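Local coordinates for protein type III effector NopAA (Sinorhizobium fredii USDA 257, PDB 6SDU) that hydrolyses xyloglucan as a secreted type III effector of a symbiotic bacterium, using a glycosyl hydrolase family 12 domain that probably also has cellulase activity, at residues 149-154 and 164-169. Residues are numbered along the deposited sequence; the frame is centred on the assembly and turned at random.
Sequences IPVYSN and VFEGEG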
loop_
_atom_site.group_PDB
_atom_site.type_symbol
_atom_site.label_atom_id
_atom_site.label_comp_id
_atom_site.label_asym_id
_atom_site.label_seq_id
_atom_site.Cartn_x
_atom_site.Cartn_y
_atom_site.Cartn_z
ATOM N N ILE A 149 18.167 4.439 -1.817
ATOM C CA ILE A 149 18.508 5.799 -2.249
ATOM C C ILE A 149 17.311 6.411 -2.955
ATOM O O ILE A 149 16.900 5.916 -4.018
ATOM C CB ILE A 149 19.732 5.819 -3.171
ATOM C CG1 ILE A 149 20.954 5.231 -2.454
ATOM C CG2 ILE A 149 19.979 7.277 -3.653
ATOM C CD1 ILE A 149 22.118 4.916 -3.383
ATOM N N PRO A 150 16.756 7.514 -2.441
ATOM C CA PRO A 150 15.629 8.176 -3.113
ATOM C C PRO A 150 16.056 8.772 -4.446
ATOM O O PRO A 150 17.182 9.249 -4.606
ATOM C CB PRO A 150 15.232 9.303 -2.144
ATOM C CG PRO A 150 16.005 9.085 -0.891
ATOM C CD PRO A 150 17.159 8.176 -1.186
ATOM N N VAL A 151 15.138 8.738 -5.404
ATOM C CA VAL A 151 15.378 9.399 -6.684
ATOM C C VAL A 151 14.930 10.863 -6.651
ATOM O O VAL A 151 15.455 11.680 -7.408
ATOM C CB VAL A 151 14.714 8.622 -7.836
ATOM C CG1 VAL A 151 15.343 7.234 -7.937
ATOM C CG2 VAL A 151 13.217 8.520 -7.632
ATOM N N TYR A 152 13.945 11.204 -5.813
ATOM C CA TYR A 152 13.515 12.578 -5.573
ATOM C C TYR A 152 13.207 12.709 -4.094
ATOM O O TYR A 152 12.682 11.772 -3.484
ATOM C CB TYR A 152 12.264 12.969 -6.380
ATOM C CG TYR A 152 12.387 12.837 -7.889
ATOM C CD1 TYR A 152 12.837 13.903 -8.669
ATOM C CD2 TYR A 152 12.046 11.650 -8.536
ATOM C CE1 TYR A 152 12.946 13.784 -10.051
ATOM C CE2 TYR A 152 12.160 11.519 -9.912
ATOM C CZ TYR A 152 12.606 12.591 -10.664
ATOM O OH TYR A 152 12.715 12.485 -12.037
ATOM N N SER A 153 13.533 13.865 -3.522
ATOM C CA SER A 153 13.341 14.129 -2.105
ATOM C C SER A 153 12.381 15.296 -1.892
ATOM O O SER A 153 12.332 16.236 -2.694
ATOM C CB SER A 153 14.671 14.432 -1.415
ATOM O OG SER A 153 15.427 13.252 -1.205
ATOM N N ASN A 154 11.601 15.197 -0.807
ATOM C CA ASN A 154 10.678 16.243 -0.328
ATOM C C ASN A 154 9.760 16.761 -1.432
ATOM O O ASN A 154 9.521 17.959 -1.577
ATOM C CB ASN A 154 11.447 17.384 0.336
ATOM C CG ASN A 154 12.319 16.894 1.471
ATOM O OD1 ASN A 154 11.824 16.309 2.441
ATOM N ND2 ASN A 154 13.624 17.097 1.346
ATOM N N VAL A 164 10.563 9.842 -2.962
ATOM C CA VAL A 164 10.241 8.974 -4.091
ATOM C C VAL A 164 11.376 7.991 -4.344
ATOM O O VAL A 164 12.552 8.377 -4.389
ATOM C CB VAL A 164 9.933 9.807 -5.348
ATOM C CG1 VAL A 164 9.498 8.903 -6.518
ATOM C CG2 VAL A 164 8.842 10.795 -5.012
ATOM N N PHE A 165 11.013 6.717 -4.536
ATOM C CA PHE A 165 11.962 5.642 -4.768
ATOM C C PHE A 165 11.592 4.892 -6.042
ATOM O O PHE A 165 10.413 4.819 -6.413
ATOM C CB PHE A 165 11.988 4.683 -3.590
ATOM C CG PHE A 165 12.410 5.314 -2.322
ATOM C CD1 PHE A 165 11.503 6.020 -1.552
ATOM C CD2 PHE A 165 13.733 5.203 -1.890
ATOM C CE1 PHE A 165 11.909 6.622 -0.365
ATOM C CE2 PHE A 165 14.145 5.791 -0.707
ATOM C CZ PHE A 165 13.235 6.497 0.062
ATOM N N GLU A 166 12.609 4.329 -6.708
ATOM C CA GLU A 166 12.406 3.616 -7.961
ATOM C C GLU A 166 13.077 2.248 -7.951
ATOM O O GLU A 166 14.258 2.132 -7.614
ATOM C CB GLU A 166 12.933 4.411 -9.153
ATOM C CG GLU A 166 12.653 3.723 -10.498
ATOM C CD GLU A 166 13.407 4.357 -11.674
ATOM O OE1 GLU A 166 13.239 3.872 -12.814
ATOM O OE2 GLU A 166 14.168 5.327 -11.455
ATOM N N GLY A 167 12.331 1.236 -8.383
ATOM C CA GLY A 167 12.819 -0.118 -8.429
ATOM C C GLY A 167 12.028 -0.950 -9.419
ATOM O O GLY A 167 11.209 -0.437 -10.181
ATOM N N GLU A 168 12.342 -2.238 -9.429
ATOM C CA GLU A 168 11.747 -3.233 -10.301
ATOM C C GLU A 168 11.287 -4.441 -9.494
ATOM O O GLU A 168 12.005 -4.887 -8.605
ATOM C CB GLU A 168 12.786 -3.694 -11.331
ATOM C CG GLU A 168 12.207 -4.408 -12.477
ATOM C CD GLU A 168 13.170 -4.425 -13.640
ATOM O OE1 GLU A 168 13.642 -3.322 -14.020
ATOM O OE2 GLU A 168 13.453 -5.538 -14.147
ATOM N N GLY A 169 10.133 -5.017 -9.857
ATOM C CA GLY A 169 9.698 -6.265 -9.260
ATOM C C GLY A 169 10.320 -7.475 -9.963
ATOM O O GLY A 169 10.966 -7.352 -11.007
HETATM O O HOH W 1 14.972 4.423 -4.990
#
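The carbonyl oxygen of Val164 accepts two backbone N-H groups from successive residues: Val151 N at 2.8 Å from Val164 O, and Tyr152 N, a weak but nearly straight bond at 3.5 Å from the same oxygen. Two residues facing one define a classic beta bulge, here at the rim of the larger sheet of the family 12 beta-sandwich, where 149-154 runs antiparallel to strand 160-168. Within the same antiparallel hydrogen-bonded pair, Val164 N returns a bond to Tyr152 O at 2.9 Å. Toward Ile149 the direct backbone bonds give way to a water, which donates to Ile149 O at 2.6 Å and accepts from Glu166 N.

Because the bulge turns Val151 toward the opposing strand, its two methyls reach different parts of that strand: chi1 of -63° sets CG1 anti to the carbonyl carbon, where it meets Glu166 CB, and CG2, between the backbone N and the carbonyl carbon, sits 3.3 Å from Val164 O. Glu166 suits a partly exposed site, since its aliphatic root packs on valine and its extended chain carries OE1 to a salt bridge with Lys174. Val164, compact and beta-branched, lies with Tyr152 on one face of the sheet, its CB at the edge of the tyrosine ring; that ring also packs edge-to-face on Trp197 of helix 191-200. Phe165 points to the other face, touching Pro137 of the glucose pocket. Pro150, which has no N-H to offer the strand, instead sets CB over one face of the Phe165 ring, offset toward the rim, in a CH-pi contact, with CB 4.3 Å from the ring centroid and CG 3.8 Å from Phe165 CE2.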